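Side-chain contacts in periplasmic beta-glucosidase (Pseudomonas aeruginosa, PDB 6R5T), which probably hydrolyses terminal, non-reducing beta-D-glucosyl residues with release of beta-D-glucose, as a periplasmic enzyme of glycoside hydrolase family 3: residues A[124-129]-A[133-138]; A[144-149]-A[205-210]; A[537-542]-A[565-570]; A[198-203]-A[224-229]. The protein carries 1 engineered substitution. All coordinates share one frame; numbering follows the deposited sequence. Where two conformers were deposited one is given.

In the fold
Following the chain, interaction 1 comes first and closes a short irregular loop between strand 121-122 and helix 146-161. Interaction 2 opens at the start of that helix and closes on helix 206-213. Interaction 4 opens on helix 197-204, before interaction 2 has closed, and ends at the hairpin 225-230, so the two cross. Interaction 3 stands later, in the C-terminal family region. Asp128 reaches Tyr208, tying interaction 1 to 2, while Thr146 meets the Asp203 carbonyl of interaction 4. Met565 packs on Ala133 and Val138, and Ser566 meets Glu144, so that the loop 565-570 joins the barrel-type N-terminal region to the C-terminal one.

Interaction 1: residues A[124-129]-A[133-138]; sequences SPMVDI and ARWGRV. With BGC (beta-D-glucopyranose), chain C.
Met126 and Trp135 reach for each other from opposite directions, and the methyl CE of Met126 stops 3.6 Å from CZ3 of Trp135, reaching the indole at a slant. The same methyl CE also touches the backbone O of Arg137 (3.5 Å). CG of Met126 stands anti to the backbone N, and a bend at chi2 (-81°) brings the thioether round toward the indole. The carboxylate of Asp128 meets the indole differently: OD2 sits near the ring plane at its edge, 4.0 Å from CH2 of Trp135, with the two planes 52° apart. Arg137 places its CB over a Trp135 face, 3.4 Å above the plane and offset toward the rim, then sends its guanidinium away from the indole to the bound glucose. NH1 donates to O6 of the sugar at 3.0 Å; NH2 donates to O1 at 3.0 Å and to the ring oxygen O5 at 3.3 Å. O5 lies in the guanidinium plane, at its edge, so the flat group grips ring oxygen and flanking hydroxyls together. A salt bridge to Glu140 and a bond to Tyr181 fix the arginine further. Asp128 is a second-shell residue: OD2 bonds ND1 of His177, whose NE2 bonds the glucose, and OD1 bonds Tyr208. This buried, sugar-binding loop follows strand 121-122 of the parallel barrel-type sheet. Met126 rests on the adjacent strand 172-178, while Val127 touches helices 146-161 and 206-213 behind it.

Interaction 2: residues A[144-149]-A[205-210]; sequences EDTYLT and LPPYKA
Thr146 packs against Pro206 through its methyl alone. From its CB the side chain forks. The OG1 branch lies beside the backbone N and hydrogen-bonds the backbone O of Asp203, at the end of helix 197-204. The CG2 branch, trans to that N about CA-CB (chi1, defined by OG1, is -57°), points at the proline ring: it stands 3.9 Å from both CB and CG of Pro206, and 4.5 Å from CD of Pro207. One turn on, Thr149 repeats the pattern with the next proline, its CG2 3.8 Å from CB of Pro207 and equally far from CG. Each threonine and proline cross obliquely. The two helices are thus joined at their first turns by two methyl-on-ring contacts, one turn apart. They follow the neighbouring strands 121-122 and 172-178 of the parallel barrel-type sheet, so the contact joins adjacent helices of the N-terminal region. Asp145 caps helix 146-161: its OD2 accepts from Leu148 N at 2.8 Å, with an N-H...O angle of 162°. Its other oxygen, OD1, bonds Tyr578. Proline, which has no N-H to donate, is well tolerated near a helix start, and its ring offers smooth hydrocarbon to the neighbour. The chemistry is therefore divided: methyl and pyrrolidine carbons provide the van der Waals fit, while the Thr146 hydroxyl spends its polarity on a carbonyl beyond the interface.

Interaction 3: residues A[537-542]-A[565-570]; sequences ETWFSG and MSFPRS
The tight part of this contact is where the carboxylate of Glu537 meets Phe567: OE1 lies in the plane of the phenyl ring, at its edge, 3.3 Å from CZ and 3.5 Å from CE2. The carboxylate is turned 65° from the ring plane. Trp539 makes the looser part, its CH2 4.0 Å from CZ of Phe567, the phenyl presenting its rim to an indole that it meets at a slant. In the loop 565-570 only Arg569 and Ser570, at its far end, are partly exposed, and Ser570 packs on Thr491 of the second subunit. In Glu537, chi1 (169°) lays CG over the centre of the Trp539 indole, 3.6 Å above its plane. The bend at chi2 then turns the carboxylate so that OE2 of Glu537 can accept from N of Trp539 at 3.0 Å, on the anti side and 27° out of the carboxylate plane. Beyond the contact, OE1 also bonds Asn519 ND2, and Trp539 NE1 bonds the Gly362 carbonyl. The loop leaving strand 534-537, an inner strand of the mixed C-terminal sheet, is thereby joined to the later loop 565-570. The buried carboxylate is served at both oxygens by N-H donors, which probably helps it keep a negative charge, and the slightly positive hydrogens on the phenyl edge would add a weak electrostatic attraction at OE1.

Interaction 4: residues A[198-203]-A[224-229]; sequences PRMFQD and NTINGV
Met200 touches the hairpin with its terminal methyl: CE lies 3.8 Å from CG2 of Ile226 and 3.6 Å from ND2 of Asn227. The methionine runs out almost straight from helix 197-204, extended about both CA-CB (chi1 -161°) and CB-CG, and turns only at chi3, which swings CE toward both partners. It meets Asn227 from the opposite direction, the methyl facing the amide nitrogen. That nitrogen is engaged elsewhere, bonded to the Met195 carbonyl just ahead of the helix, so the amide is tied to the same chain region that carries Met200. Both targets belong to a two-residue beta hairpin closed by a type I' turn from Ile226 to Val229. Ile226 N donates to Val229 O at 2.9 Å, and Val229 N returns a bond to Ile226 O at 3.0 Å. Asn227 and Gly228 occupy the two corners with positive phi, and the Asn227 side chain sets out toward the helix. The entry to the hairpin is braced by Asn224, whose ND2 donates to Thr225 O at 3.0 Å, from well above the carbonyl plane, and also to the Ala179 carbonyl. On the helix side, the backbone widens to a pi-type turn at 200-203. Helix 235-245 lies alongside, Trp236 touching Met200 and Leu237 touching Ile226. Farther out the second subunit takes part: its Glu185 forms a salt bridge with Arg199, and its Ser196 packs on Asn227.

Interaction 1: residues A[124-129]-A[133-138]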
loop_
_atom_site.group_PDB
_atom_site.type_symbol
_atom_site.label_atom_id
_atom_site.label_comp_id
_atom_site.label_asym_id
_atom_site.label_seq_id
_atom_site.Cartn_x
_atom_site.Cartn_y
_atom_site.Cartn_z
ATOM N N SER A 124 16.033 20.589 8.067
ATOM C CA SER A 124 14.603 20.918 8.314
ATOM C C SER A 124 14.237 21.988 7.297
ATOM O O SER A 124 15.120 22.731 6.891
ATOM C CB SER A 124 14.438 21.401 9.743
ATOM O OG SER A 124 13.085 21.695 10.132
ATOM N N PRO A 125 12.978 22.127 6.856
ATOM C CA PRO A 125 11.839 21.304 7.294
ATOM C C PRO A 125 11.784 19.943 6.572
ATOM O O PRO A 125 12.243 19.787 5.463
ATOM C CB PRO A 125 10.662 22.155 6.858
ATOM C CG PRO A 125 11.134 22.858 5.625
ATOM C CD PRO A 125 12.576 23.181 5.934
ATOM N N MET A 126 11.178 18.980 7.247
ATOM C CA MET A 126 10.740 17.725 6.620
ATOM C C MET A 126 9.370 17.948 6.016
ATOM O O MET A 126 8.466 18.322 6.744
ATOM C CB MET A 126 10.719 16.621 7.689
ATOM C CG MET A 126 10.444 15.221 7.147
ATOM S SD MET A 126 8.701 14.938 6.885
ATOM C CE MET A 126 8.641 13.133 6.983
ATOM N N VAL A 127 9.243 17.769 4.714
ATOM C CA VAL A 127 8.011 18.106 3.960
ATOM C C VAL A 127 7.523 16.937 3.126
ATOM O O VAL A 127 6.807 17.166 2.122
ATOM C CB VAL A 127 8.264 19.361 3.120
ATOM C CG1 VAL A 127 8.710 20.500 4.036
ATOM C CG2 VAL A 127 9.264 19.183 1.995
ATOM N N ASP A 128 7.835 15.721 3.551
ATOM C CA ASP A 128 7.361 14.519 2.845
ATOM C C ASP A 128 5.863 14.341 3.109
ATOM O O ASP A 128 5.460 14.365 4.264
ATOM C CB ASP A 128 8.139 13.305 3.296
ATOM C CG ASP A 128 9.646 13.460 3.274
ATOM O OD1 ASP A 128 10.133 14.030 2.306
ATOM O OD2 ASP A 128 10.273 12.982 4.199
ATOM N N ILE A 129 5.039 14.189 2.060
ATOM C CA ILE A 129 3.616 13.823 2.203
ATOM C C ILE A 129 3.542 12.430 2.806
ATOM O O ILE A 129 4.238 11.501 2.347
ATOM C CB ILE A 129 2.970 13.874 0.805
ATOM C CG1 ILE A 129 2.959 15.322 0.327
ATOM C CG2 ILE A 129 1.603 13.253 0.732
ATOM C CD1 ILE A 129 2.120 16.228 1.150
ATOM N N ALA A 133 -0.075 5.656 7.753
ATOM C CA ALA A 133 0.100 5.903 9.192
ATOM C C ALA A 133 1.114 4.943 9.846
ATOM O O ALA A 133 1.538 5.203 10.962
ATOM C CB ALA A 133 -1.266 5.784 9.869
ATOM N N ARG A 134 1.465 3.822 9.219
ATOM C CA ARG A 134 2.413 2.856 9.858
ATOM C C ARG A 134 3.829 3.416 9.937
ATOM O O ARG A 134 4.598 2.997 10.808
ATOM C CB ARG A 134 2.463 1.566 9.042
ATOM C CG ARG A 134 1.135 0.830 8.998
ATOM C CD ARG A 134 1.237 -0.373 8.084
ATOM N NE ARG A 134 1.239 0.036 6.695
ATOM C CZ ARG A 134 1.213 -0.814 5.681
ATOM N NH1 ARG A 134 1.249 -2.114 5.883
ATOM N NH2 ARG A 134 1.216 -0.363 4.452
ATOM N N TRP A 135 4.174 4.326 9.051
ATOM C CA TRP A 135 5.571 4.825 8.952
ATOM C C TRP A 135 5.936 5.621 10.225
ATOM O O TRP A 135 5.211 6.545 10.589
ATOM C CB TRP A 135 5.672 5.664 7.690
ATOM C CG TRP A 135 7.066 6.096 7.313
ATOM C CD1 TRP A 135 8.140 5.289 7.121
ATOM C CD2 TRP A 135 7.494 7.397 6.884
ATOM N NE1 TRP A 135 9.212 6.002 6.645
ATOM C CE2 TRP A 135 8.833 7.293 6.462
ATOM C CE3 TRP A 135 6.875 8.645 6.798
ATOM C CZ2 TRP A 135 9.556 8.372 5.945
ATOM C CZ3 TRP A 135 7.595 9.725 6.329
ATOM C CH2 TRP A 135 8.929 9.586 5.889
ATOM N N GLY A 136 7.092 5.342 10.820
ATOM C CA GLY A 136 7.462 5.990 12.081
ATOM C C GLY A 136 7.771 7.456 11.902
ATOM O O GLY A 136 7.639 8.212 12.853
ATOM N N ARG A 137 8.058 7.895 10.686
ATOM C CA ARG A 137 8.442 9.313 10.469
ATOM C C ARG A 137 7.265 10.207 10.125
ATOM O O ARG A 137 7.480 11.394 9.812
ATOM C CB ARG A 137 9.549 9.356 9.433
ATOM C CG ARG A 137 10.728 8.496 9.843
ATOM C CD ARG A 137 11.981 8.679 8.974
ATOM N NE ARG A 137 12.597 9.939 9.346
ATOM C CZ ARG A 137 13.902 10.223 9.259
ATOM N NH1 ARG A 137 14.740 9.337 8.749
ATOM N NH2 ARG A 137 14.325 11.397 9.727
ATOM N N VAL A 138 6.033 9.716 10.212
ATOM C CA VAL A 138 4.863 10.606 9.987
ATOM C C VAL A 138 4.904 11.737 11.026
ATOM O O VAL A 138 4.419 12.823 10.687
ATOM C CB VAL A 138 3.522 9.851 10.039
ATOM C CG1 VAL A 138 3.430 8.802 8.939
ATOM C CG2 VAL A 138 3.297 9.242 11.393
HETATM C C2 BGC C . 18.513 13.584 9.359
HETATM C C3 BGC C . 19.919 12.952 9.347
HETATM C C4 BGC C . 19.740 11.512 9.899
HETATM C C5 BGC C . 18.791 10.784 8.930
HETATM C C6 BGC C . 18.469 9.373 9.370
HETATM C C1 BGC C . 17.568 12.725 8.510
HETATM O O1 BGC C . 16.316 13.311 8.685
HETATM O O2 BGC C . 18.465 14.915 8.860
HETATM O O3 BGC C . 20.770 13.697 10.242
HETATM O O4 BGC C . 21.031 10.881 9.894
HETATM O O5 BGC C . 17.535 11.389 9.007
HETATM O O6 BGC C . 17.614 8.748 8.406
#

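Interaction 2: residues A[144-149]-A[205-210]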
loop_
_atom_site.group_PDB
_atom_site.type_symbol
_atom_site.label_atom_id
_atom_site.label_comp_id
_atom_site.label_asym_id
_atom_site.label_seq_id
_atom_site.Cartn_x
_atom_site.Cartn_y
_atom_site.Cartn_z
ATOM N N GLU A 144 -1.094 14.696 5.432
ATOM C CA GLU A 144 -1.330 14.033 4.147
ATOM C C GLU A 144 -1.617 15.032 3.029
ATOM O O GLU A 144 -1.748 14.571 1.904
ATOM C CB GLU A 144 -2.495 13.048 4.260
ATOM C CG GLU A 144 -3.901 13.635 4.365
ATOM C CD GLU A 144 -4.950 12.634 4.869
ATOM O OE1 GLU A 144 -4.600 11.664 5.619
ATOM O OE2 GLU A 144 -6.166 12.846 4.603
ATOM N N ASP A 145 -1.769 16.308 3.333
ATOM C CA ASP A 145 -2.252 17.223 2.273
ATOM C C ASP A 145 -1.145 18.006 1.573
ATOM O O ASP A 145 -0.331 18.666 2.229
ATOM C CB ASP A 145 -3.261 18.217 2.819
ATOM C CG ASP A 145 -3.825 19.052 1.680
ATOM O OD1 ASP A 145 -4.462 18.475 0.749
ATOM O OD2 ASP A 145 -3.627 20.275 1.765
ATOM N N THR A 146 -1.224 18.009 0.261
ATOM C CA THR A 146 -0.173 18.670 -0.567
ATOM C C THR A 146 -0.253 20.187 -0.383
ATOM O O THR A 146 0.779 20.837 -0.265
ATOM C CB THR A 146 -0.346 18.260 -2.015
ATOM O OG1 THR A 146 -0.287 16.840 -2.103
ATOM C CG2 THR A 146 0.690 18.915 -2.873
ATOM N N TYR A 147 -1.450 20.771 -0.435
ATOM C CA TYR A 147 -1.638 22.224 -0.274
ATOM C C TYR A 147 -1.064 22.703 1.055
ATOM O O TYR A 147 -0.242 23.678 1.123
ATOM C CB TYR A 147 -3.086 22.616 -0.533
ATOM C CG TYR A 147 -3.372 24.076 -0.429
ATOM C CD1 TYR A 147 -3.695 24.649 0.772
ATOM C CD2 TYR A 147 -3.339 24.864 -1.556
ATOM C CE1 TYR A 147 -3.897 26.025 0.895
ATOM C CE2 TYR A 147 -3.595 26.222 -1.464
ATOM C CZ TYR A 147 -3.860 26.802 -0.256
ATOM O OH TYR A 147 -4.158 28.145 -0.361
ATOM N N LEU A 148 -1.511 22.107 2.144
ATOM C CA LEU A 148 -1.135 22.564 3.470
ATOM C C LEU A 148 0.383 22.321 3.642
ATOM O O LEU A 148 1.059 23.232 4.155
ATOM C CB LEU A 148 -1.947 21.812 4.514
ATOM C CG LEU A 148 -1.608 22.186 5.940
ATOM C CD1 LEU A 148 -1.822 23.687 6.184
ATOM C CD2 LEU A 148 -2.473 21.383 6.881
ATOM N N THR A 149 0.880 21.129 3.303
ATOM C CA THR A 149 2.306 20.846 3.517
ATOM C C THR A 149 3.170 21.800 2.659
ATOM O O THR A 149 4.229 22.277 3.163
ATOM C CB THR A 149 2.639 19.391 3.240
ATOM O OG1 THR A 149 1.952 18.616 4.236
ATOM C CG2 THR A 149 4.130 19.118 3.253
ATOM N N LEU A 205 5.697 16.014 -5.054
ATOM C CA LEU A 205 6.840 16.928 -5.277
ATOM C C LEU A 205 6.562 18.376 -4.862
ATOM O O LEU A 205 7.517 19.062 -4.525
ATOM C CB LEU A 205 7.284 16.862 -6.734
ATOM C CG LEU A 205 7.983 15.582 -7.145
ATOM C CD1 LEU A 205 8.158 15.554 -8.670
ATOM C CD2 LEU A 205 9.317 15.441 -6.440
ATOM N N PRO A 206 5.332 18.941 -4.916
ATOM C CA PRO A 206 5.137 20.362 -4.639
ATOM C C PRO A 206 5.719 20.903 -3.335
ATOM O O PRO A 206 6.214 22.055 -3.350
ATOM C CB PRO A 206 3.628 20.576 -4.744
ATOM C CG PRO A 206 3.220 19.544 -5.749
ATOM C CD PRO A 206 4.078 18.337 -5.437
ATOM N N PRO A 207 5.739 20.172 -2.193
ATOM C CA PRO A 207 6.349 20.745 -0.991
ATOM C C PRO A 207 7.853 21.030 -1.104
ATOM O O PRO A 207 8.317 22.029 -0.566
ATOM C CB PRO A 207 6.079 19.715 0.096
ATOM C CG PRO A 207 4.832 19.016 -0.444
ATOM C CD PRO A 207 5.042 18.900 -1.937
ATOM N N TYR A 208 8.548 20.195 -1.852
ATOM C CA TYR A 208 10.000 20.434 -2.045
ATOM C C TYR A 208 10.185 21.650 -2.938
ATOM O O TYR A 208 11.045 22.489 -2.626
ATOM C CB TYR A 208 10.727 19.230 -2.623
ATOM C CG TYR A 208 10.453 17.936 -1.923
ATOM C CD1 TYR A 208 11.007 17.596 -0.705
ATOM C CD2 TYR A 208 9.676 17.002 -2.550
ATOM C CE1 TYR A 208 10.684 16.408 -0.069
ATOM C CE2 TYR A 208 9.371 15.790 -1.956
ATOM C CZ TYR A 208 9.869 15.482 -0.711
ATOM O OH TYR A 208 9.590 14.258 -0.139
ATOM N N LYS A 209 9.375 21.768 -3.988
ATOM C CA LYS A 209 9.437 22.953 -4.853
ATOM C C LYS A 209 9.093 24.213 -4.059
ATOM O O LYS A 209 9.699 25.278 -4.311
ATOM C CB LYS A 209 8.532 22.776 -6.071
ATOM C CG LYS A 209 8.665 23.906 -7.070
ATOM C CD LYS A 209 7.892 23.649 -8.310
ATOM C CE LYS A 209 8.285 24.631 -9.388
ATOM N NZ LYS A 209 7.926 26.015 -9.016
ATOM N N ALA A 210 8.113 24.163 -3.154
ATOM C CA ALA A 210 7.751 25.333 -2.333
ATOM C C ALA A 210 8.956 25.770 -1.501
ATOM O O ALA A 210 9.173 27.007 -1.315
ATOM C CB ALA A 210 6.626 24.959 -1.399
#

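Interaction 3: residues A[537-542]-A[565-570]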
loop_
_atom_site.group_PDB
_atom_site.type_symbol
_atom_site.label_atom_id
_atom_site.label_comp_id
_atom_site.label_asym_id
_atom_site.label_seq_id
_atom_site.Cartn_x
_atom_site.Cartn_y
_atom_site.Cartn_z
ATOM N N GLU A 537 -6.355 14.770 21.718
ATOM C CA GLU A 537 -5.128 14.404 20.980
ATOM C C GLU A 537 -4.051 15.449 21.275
ATOM O O GLU A 537 -4.283 16.631 20.931
ATOM C CB GLU A 537 -5.478 14.311 19.502
ATOM C CG GLU A 537 -4.259 14.194 18.600
ATOM C CD GLU A 537 -3.549 12.893 18.810
ATOM O OE1 GLU A 537 -3.891 11.922 18.092
ATOM O OE2 GLU A 537 -2.670 12.811 19.714
ATOM N N THR A 538 -2.925 15.055 21.872
ATOM C CA THR A 538 -1.872 16.016 22.232
ATOM C C THR A 538 -0.573 15.715 21.490
ATOM O O THR A 538 0.444 16.415 21.732
ATOM C CB THR A 538 -1.612 16.043 23.747
ATOM O OG1 THR A 538 -0.828 14.925 24.173
ATOM C CG2 THR A 538 -2.922 16.096 24.498
ATOM N N TRP A 539 -0.556 14.728 20.597
ATOM C CA TRP A 539 0.647 14.441 19.790
ATOM C C TRP A 539 1.819 14.201 20.738
ATOM O O TRP A 539 1.635 13.483 21.724
ATOM C CB TRP A 539 0.901 15.576 18.816
ATOM C CG TRP A 539 -0.291 16.043 18.058
ATOM C CD1 TRP A 539 -0.947 17.216 18.239
ATOM C CD2 TRP A 539 -0.944 15.350 17.000
ATOM N NE1 TRP A 539 -1.973 17.311 17.354
ATOM C CE2 TRP A 539 -1.982 16.195 16.559
ATOM C CE3 TRP A 539 -0.783 14.092 16.389
ATOM C CZ2 TRP A 539 -2.850 15.822 15.543
ATOM C CZ3 TRP A 539 -1.661 13.732 15.384
ATOM C CH2 TRP A 539 -2.667 14.589 14.965
ATOM N N PHE A 540 2.979 14.794 20.495
ATOM C CA PHE A 540 4.003 15.007 21.553
ATOM C C PHE A 540 4.136 16.521 21.615
ATOM O O PHE A 540 4.570 17.117 20.616
ATOM C CB PHE A 540 5.319 14.280 21.271
ATOM C CG PHE A 540 5.208 12.779 21.170
ATOM C CD1 PHE A 540 4.745 12.023 22.243
ATOM C CD2 PHE A 540 5.480 12.145 19.993
ATOM C CE1 PHE A 540 4.613 10.651 22.144
ATOM C CE2 PHE A 540 5.335 10.772 19.886
ATOM C CZ PHE A 540 4.898 10.031 20.963
ATOM N N SER A 541 3.709 17.158 22.701
ATOM C CA SER A 541 3.454 18.630 22.711
ATOM C C SER A 541 4.667 19.470 23.164
ATOM O O SER A 541 4.544 20.699 23.186
ATOM C CB SER A 541 2.225 18.936 23.507
ATOM O OG SER A 541 1.074 18.799 22.672
ATOM N N GLY A 542 5.797 18.839 23.489
ATOM C CA GLY A 542 7.055 19.596 23.689
ATOM C C GLY A 542 7.342 19.960 25.123
ATOM O O GLY A 542 6.701 19.491 26.069
ATOM N N MET A 565 -4.116 14.696 9.067
ATOM C CA MET A 565 -3.982 13.325 8.512
ATOM C C MET A 565 -5.198 12.557 9.003
ATOM O O MET A 565 -5.611 12.705 10.176
ATOM C CB MET A 565 -2.675 12.722 8.999
ATOM C CG MET A 565 -2.271 11.459 8.281
ATOM S SD MET A 565 -0.532 11.087 8.658
ATOM C CE MET A 565 -0.411 9.515 7.814
ATOM N N SER A 566 -5.779 11.788 8.116
ATOM C CA SER A 566 -6.993 10.966 8.366
ATOM C C SER A 566 -6.638 9.877 9.383
ATOM O O SER A 566 -5.536 9.317 9.303
ATOM C CB SER A 566 -7.410 10.381 7.052
ATOM O OG SER A 566 -7.870 11.406 6.188
ATOM N N PHE A 567 -7.528 9.567 10.332
ATOM C CA PHE A 567 -7.283 8.502 11.324
ATOM C C PHE A 567 -8.025 7.258 10.868
ATOM O O PHE A 567 -9.265 7.269 10.843
ATOM C CB PHE A 567 -7.725 8.921 12.719
ATOM C CG PHE A 567 -6.707 9.727 13.482
ATOM C CD1 PHE A 567 -5.926 10.696 12.890
ATOM C CD2 PHE A 567 -6.554 9.536 14.847
ATOM C CE1 PHE A 567 -4.985 11.429 13.603
ATOM C CE2 PHE A 567 -5.656 10.316 15.563
ATOM C CZ PHE A 567 -4.844 11.235 14.958
ATOM N N PRO A 568 -7.307 6.195 10.467
ATOM C CA PRO A 568 -7.956 5.009 9.952
ATOM C C PRO A 568 -8.690 4.331 11.096
ATOM O O PRO A 568 -8.217 4.392 12.217
ATOM C CB PRO A 568 -6.828 4.081 9.486
ATOM C CG PRO A 568 -5.611 4.960 9.420
ATOM C CD PRO A 568 -5.828 6.067 10.430
ATOM N N ARG A 569 -9.730 3.565 10.761
ATOM C CA ARG A 569 -10.404 2.714 11.787
ATOM C C ARG A 569 -9.468 1.586 12.205
ATOM O O ARG A 569 -9.552 1.144 13.370
ATOM C CB ARG A 569 -11.739 2.180 11.282
ATOM C CG ARG A 569 -12.744 3.287 11.083
ATOM C CD ARG A 569 -13.988 2.732 10.435
ATOM N NE ARG A 569 -14.893 3.800 10.076
ATOM C CZ ARG A 569 -15.755 4.389 10.891
ATOM N NH1 ARG A 569 -15.885 3.989 12.131
ATOM N NH2 ARG A 569 -16.509 5.362 10.420
ATOM N N SER A 570 -8.612 1.094 11.316
ATOM C CA SER A 570 -7.631 0.063 11.664
ATOM C C SER A 570 -6.514 0.080 10.632
ATOM O O SER A 570 -6.688 0.630 9.546
ATOM C CB SER A 570 -8.256 -1.313 11.738
ATOM O OG SER A 570 -8.624 -1.740 10.435
#

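Interaction 4: residues A[198-203]-A[224-229]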
loop_
_atom_site.group_PDB
_atom_site.type_symbol
_atom_site.label_atom_id
_atom_site.label_comp_id
_atom_site.label_asym_id
_atom_site.label_seq_id
_atom_site.Cartn_x
_atom_site.Cartn_y
_atom_site.Cartn_z
ATOM N N PRO A 198 2.304 11.386 -12.902
ATOM C CA PRO A 198 1.292 12.364 -12.543
ATOM C C PRO A 198 1.081 12.474 -11.029
ATOM O O PRO A 198 0.880 13.578 -10.531
ATOM C CB PRO A 198 0.058 11.876 -13.310
ATOM C CG PRO A 198 0.642 11.172 -14.484
ATOM C CD PRO A 198 1.839 10.426 -13.922
ATOM N N ARG A 199 1.096 11.354 -10.313
ATOM C CA ARG A 199 0.908 11.396 -8.829
ATOM C C ARG A 199 2.111 12.121 -8.195
ATOM O O ARG A 199 1.965 12.941 -7.258
ATOM C CB ARG A 199 0.716 10.003 -8.244
ATOM C CG ARG A 199 0.712 9.966 -6.732
ATOM C CD ARG A 199 0.438 8.593 -6.144
ATOM N NE ARG A 199 -0.970 8.249 -6.221
ATOM C CZ ARG A 199 -1.516 7.208 -5.576
ATOM N NH1 ARG A 199 -0.776 6.376 -4.882
ATOM N NH2 ARG A 199 -2.802 6.991 -5.651
ATOM N N MET A 200 3.292 11.782 -8.662
ATOM C CA MET A 200 4.529 12.392 -8.142
ATOM C C MET A 200 4.450 13.915 -8.297
ATOM O O MET A 200 4.659 14.686 -7.328
ATOM C CB MET A 200 5.727 11.786 -8.888
ATOM C CG MET A 200 6.991 11.953 -8.193
ATOM S SD MET A 200 8.343 11.341 -9.254
ATOM C CE MET A 200 8.044 9.605 -9.410
ATOM N N PHE A 201 4.131 14.387 -9.507
ATOM C CA PHE A 201 4.136 15.829 -9.799
ATOM C C PHE A 201 2.998 16.566 -9.106
ATOM O O PHE A 201 3.201 17.690 -8.613
ATOM C CB PHE A 201 4.149 16.058 -11.308
ATOM C CG PHE A 201 5.550 15.998 -11.873
ATOM C CD1 PHE A 201 6.184 14.806 -12.068
ATOM C CD2 PHE A 201 6.315 17.149 -11.926
ATOM C CE1 PHE A 201 7.488 14.755 -12.540
ATOM C CE2 PHE A 201 7.649 17.102 -12.317
ATOM C CZ PHE A 201 8.215 15.903 -12.666
ATOM N N GLN A 202 1.803 15.989 -9.095
ATOM C CA GLN A 202 0.626 16.675 -8.540
ATOM C C GLN A 202 0.674 16.678 -7.012
ATOM O O GLN A 202 0.338 17.711 -6.397
ATOM C CB GLN A 202 -0.652 15.989 -9.012
ATOM C CG GLN A 202 -1.895 16.777 -8.656
ATOM C CD GLN A 202 -2.047 18.040 -9.480
ATOM O OE1 GLN A 202 -1.481 18.195 -10.543
ATOM N NE2 GLN A 202 -2.920 18.912 -9.030
ATOM N N ASP A 203 1.057 15.551 -6.405
ATOM C CA ASP A 203 0.796 15.379 -4.955
ATOM C C ASP A 203 2.081 15.358 -4.114
ATOM O O ASP A 203 2.020 15.822 -2.966
ATOM C CB ASP A 203 0.058 14.066 -4.713
ATOM C CG ASP A 203 -1.331 14.024 -5.345
ATOM O OD1 ASP A 203 -1.946 15.113 -5.510
ATOM O OD2 ASP A 203 -1.772 12.915 -5.606
ATOM N N ASN A 224 15.509 6.426 -0.081
ATOM C CA ASN A 224 14.693 5.429 -0.809
ATOM C C ASN A 224 14.984 5.418 -2.327
ATOM O O ASN A 224 15.503 6.421 -2.897
ATOM C CB ASN A 224 13.204 5.760 -0.682
ATOM C CG ASN A 224 12.868 7.188 -1.044
ATOM O OD1 ASN A 224 13.215 8.126 -0.311
ATOM N ND2 ASN A 224 12.202 7.395 -2.176
ATOM N N THR A 225 14.629 4.295 -2.967
ATOM C CA THR A 225 14.469 4.260 -4.437
ATOM C C THR A 225 13.241 5.066 -4.832
ATOM O O THR A 225 12.218 5.113 -4.064
ATOM C CB THR A 225 14.383 2.834 -4.980
ATOM O OG1 THR A 225 13.278 2.156 -4.368
ATOM C CG2 THR A 225 15.641 2.056 -4.760
ATOM N N ILE A 226 13.289 5.624 -6.023
ATOM C CA ILE A 226 12.128 6.238 -6.716
ATOM C C ILE A 226 12.014 5.477 -8.028
ATOM O O ILE A 226 12.945 5.574 -8.850
ATOM C CB ILE A 226 12.332 7.738 -6.956
ATOM C CG1 ILE A 226 12.425 8.460 -5.621
ATOM C CG2 ILE A 226 11.272 8.300 -7.903
ATOM C CD1 ILE A 226 12.889 9.876 -5.756
ATOM N N ASN A 227 10.986 4.652 -8.161
ATOM C CA ASN A 227 10.772 3.889 -9.411
ATOM C C ASN A 227 12.059 3.132 -9.775
ATOM O O ASN A 227 12.474 3.079 -10.959
ATOM C CB ASN A 227 10.243 4.858 -10.469
ATOM C CG ASN A 227 8.903 5.434 -10.096
ATOM O OD1 ASN A 227 8.357 5.062 -9.079
ATOM N ND2 ASN A 227 8.348 6.298 -10.921
ATOM N N GLY A 228 12.708 2.524 -8.794
ATOM C CA GLY A 228 13.873 1.684 -8.983
ATOM C C GLY A 228 15.206 2.361 -8.802
ATOM O O GLY A 228 16.206 1.621 -8.685
ATOM N N VAL A 229 15.247 3.681 -8.812
ATOM C CA VAL A 229 16.541 4.414 -8.751
ATOM C C VAL A 229 16.640 5.118 -7.411
ATOM O O VAL A 229 15.921 6.062 -7.170
ATOM C CB VAL A 229 16.687 5.392 -9.921
ATOM C CG1 VAL A 229 18.069 6.040 -9.880
ATOM C CG2 VAL A 229 16.502 4.646 -11.223
#